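Local coordinates for endo-1,4-beta-xylanase (Uncultured bacterium, PDB 7AX7), which uses cobalt to cleave acetyl groups from acetylated xylan, as the carbohydrate esterase family 4 domain of a multidomain xylanase, at residues 49-52 and 53-56. Numbering follows the deposited sequence.
Sequences MQRQ and VRMG
Arg51, Arg54 and Met55 meet where helix 46-54 ends, Met55 being the first residue beyond it and Gly56 completing a Schellman motif, and offer a compact example of how long side chains fold back on, or run out from, the last turn of a helix. The helix belongs to the beta-alpha-beta unit between strands 33-36 and 58-61 of the NodB-type deacetylase fold. Arg54 folds back toward the preceding turn: a bend at chi3 (-54°) turns its guanidinium so that one face covers the backbone of Arg51, whose CA sits 3.6 Å from that plane, displaced toward the rim. Arg54 NH2 thereby comes within 3.6 Å of Arg51 CB, while NH1 lies near Arg51 N. Arg51 instead runs straight out, its CG opposite the backbone N (chi1 -177°) and the chain extended as far as NE, crossing Arg54 at about a right angle. Although the two guanidinium planes differ by just 10°, the groups do not stack; Arg51 NE and Arg54 NH2 remain 5.2 Å apart. Salt bridges from Arg51 NH2 to Asp23 and Glu26 of helix 16-28 probably offset part of the positive charge gathered here. Beneath these side chains the backbone is regular, with Arg54 N bonded to Gln50 O at 2.9 Å and Met55 N to Arg51 O at 3.0 Å. Gly56 then adopts a positive phi, and its N reaches back to Val53 O at 2.9 Å as the chain leaves the helix for strand 58-61. Leu22 of helix 16-28 touches both Arg51 and Met55, placing their shared side against that neighbour. Met55 closes the cluster: its CG rests 3.5 Å from Arg51 O, and its SD approaches the Arg51 guanidinium obliquely, 3.7 Å from NE.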
ATOM      1  N   MET A  49      14.076   2.557   0.025  1.00  8.12           N
ATOM      2  CA  MET A  49      13.407   2.351  -1.258  1.00  7.79           C
ATOM      3  C   MET A  49      14.222   1.433  -2.170  1.00  7.30           C
ATOM      4  O   MET A  49      13.655   0.611  -2.899  1.00  7.78           O
ATOM      5  CB  MET A  49      13.147   3.699  -1.931  1.00  7.91           C
ATOM      6  CG  MET A  49      12.289   4.643  -1.079  1.00 12.91           C
ATOM      7  SD  MET A  49      11.975   6.248  -1.839  1.00  9.26           S
ATOM      8  CE  MET A  49      11.302   5.755  -3.433  1.00  7.26           C
ATOM      9  N   GLN A  50      15.553   1.560  -2.154  1.00  5.71           N
ATOM     10  CA  GLN A  50      16.370   0.643  -2.943  1.00  7.37           C
ATOM     11  C   GLN A  50      16.149  -0.798  -2.498  1.00  8.22           C
ATOM     12  O   GLN A  50      16.015  -1.702  -3.333  1.00  9.68           O
ATOM     13  CB  GLN A  50      17.849   1.010  -2.831  1.00  8.25           C
ATOM     14  CG  GLN A  50      18.249   2.320  -3.509  1.00  8.31           C
ATOM     15  CD  GLN A  50      19.719   2.636  -3.291  1.00 13.35           C
ATOM     16  OE1 GLN A  50      20.199   2.647  -2.158  1.00 13.45           O
ATOM     17  NE2 GLN A  50      20.442   2.878  -4.380  1.00 11.25           N
ATOM     18  N   ARG A  51      16.105  -1.027  -1.182  1.00  5.97           N
ATOM     19  CA  ARG A  51      15.864  -2.368  -0.662  1.00  8.89           C
ATOM     20  C   ARG A  51      14.454  -2.855  -1.004  1.00  7.86           C
ATOM     21  O   ARG A  51      14.260  -4.033  -1.322  1.00  6.59           O
ATOM     22  CB  ARG A  51      16.096  -2.386   0.851  1.00  8.51           C
ATOM     23  CG  ARG A  51      15.948  -3.762   1.496  1.00 10.36           C
ATOM     24  CD  ARG A  51      16.080  -3.711   3.023  1.00 12.13           C
ATOM     25  NE  ARG A  51      15.815  -5.018   3.628  1.00 14.16           N
ATOM     26  CZ  ARG A  51      15.567  -5.217   4.919  1.00 15.96           C
ATOM     27  NH1 ARG A  51      15.538  -4.193   5.766  1.00 10.56           N
ATOM     28  NH2 ARG A  51      15.323  -6.444   5.362  1.00 17.77           N
ATOM     29  N   GLN A  52      13.458  -1.968  -0.957  1.00  8.30           N
ATOM     30  CA  GLN A  52      12.119  -2.357  -1.394  1.00 10.52           C
ATOM     31  C   GLN A  52      12.152  -2.893  -2.823  1.00  8.61           C
ATOM     32  O   GLN A  52      11.567  -3.945  -3.120  1.00  7.93           O
ATOM     33  CB  GLN A  52      11.149  -1.170  -1.269  1.00  6.58           C
ATOM     34  CG  GLN A  52      10.771  -0.816   0.174  1.00  6.63           C
ATOM     35  CD  GLN A  52      10.042   0.525   0.290  1.00  6.52           C
ATOM     36  OE1 GLN A  52      10.439   1.516  -0.320  1.00  4.80           O
ATOM     37  NE2 GLN A  52       8.978   0.554   1.080  1.00  6.55           N
ATOM     38  N   VAL A  53      12.843  -2.189  -3.725  1.00  6.01           N
ATOM     39  CA  VAL A  53      12.912  -2.659  -5.105  1.00  7.47           C
ATOM     40  C   VAL A  53      13.693  -3.974  -5.190  1.00  8.27           C
ATOM     41  O   VAL A  53      13.292  -4.901  -5.902  1.00  6.84           O
ATOM     42  CB  VAL A  53      13.501  -1.562  -6.017  1.00  7.19           C
ATOM     43  CG1 VAL A  53      13.788  -2.120  -7.402  1.00  7.78           C
ATOM     44  CG2 VAL A  53      12.535  -0.360  -6.110  1.00  9.04           C
ATOM     45  N   ARG A  54      14.799  -4.092  -4.446  1.00  5.94           N
ATOM     46  CA  ARG A  54      15.564  -5.343  -4.475  1.00 10.91           C
ATOM     47  C   ARG A  54      14.700  -6.534  -4.087  1.00 11.86           C
ATOM     48  O   ARG A  54      14.819  -7.612  -4.678  1.00 12.60           O
ATOM     49  CB  ARG A  54      16.782  -5.271  -3.549  1.00  8.03           C
ATOM     50  CG  ARG A  54      17.932  -4.426  -4.112  1.00  6.94           C
ATOM     51  CD  ARG A  54      19.277  -4.771  -3.448  1.00  9.07           C
ATOM     52  NE  ARG A  54      19.266  -4.684  -1.984  1.00  7.01           N
ATOM     53  CZ  ARG A  54      19.363  -3.553  -1.289  1.00  7.45           C
ATOM     54  NH1 ARG A  54      19.456  -2.383  -1.906  1.00  5.82           N
ATOM     55  NH2 ARG A  54      19.360  -3.588   0.033  1.00  8.40           N
ATOM     56  N   MET A  55      13.836  -6.363  -3.092  1.00  9.33           N
ATOM     57  CA  MET A  55      12.980  -7.437  -2.612  1.00 12.14           C
ATOM     58  C   MET A  55      11.734  -7.635  -3.469  1.00 11.11           C
ATOM     59  O   MET A  55      10.871  -8.443  -3.105  1.00 13.15           O
ATOM     60  CB  MET A  55      12.565  -7.161  -1.164  1.00  9.87           C
ATOM     61  CG  MET A  55      13.697  -7.299  -0.171  1.00 14.38           C
ATOM     62  SD  MET A  55      13.278  -6.669   1.461  1.00 12.63           S
ATOM     63  CE  MET A  55      11.684  -7.460   1.801  1.00  9.05           C
ATOM     64  N   GLY A  56      11.604  -6.914  -4.576  1.00 10.32           N
ATOM     65  CA  GLY A  56      10.420  -7.070  -5.396  1.00 10.00           C
ATOM     66  C   GLY A  56       9.145  -6.566  -4.764  1.00  9.71           C
ATOM     67  O   GLY A  56       8.059  -7.007  -5.150  1.00 12.17           O
TER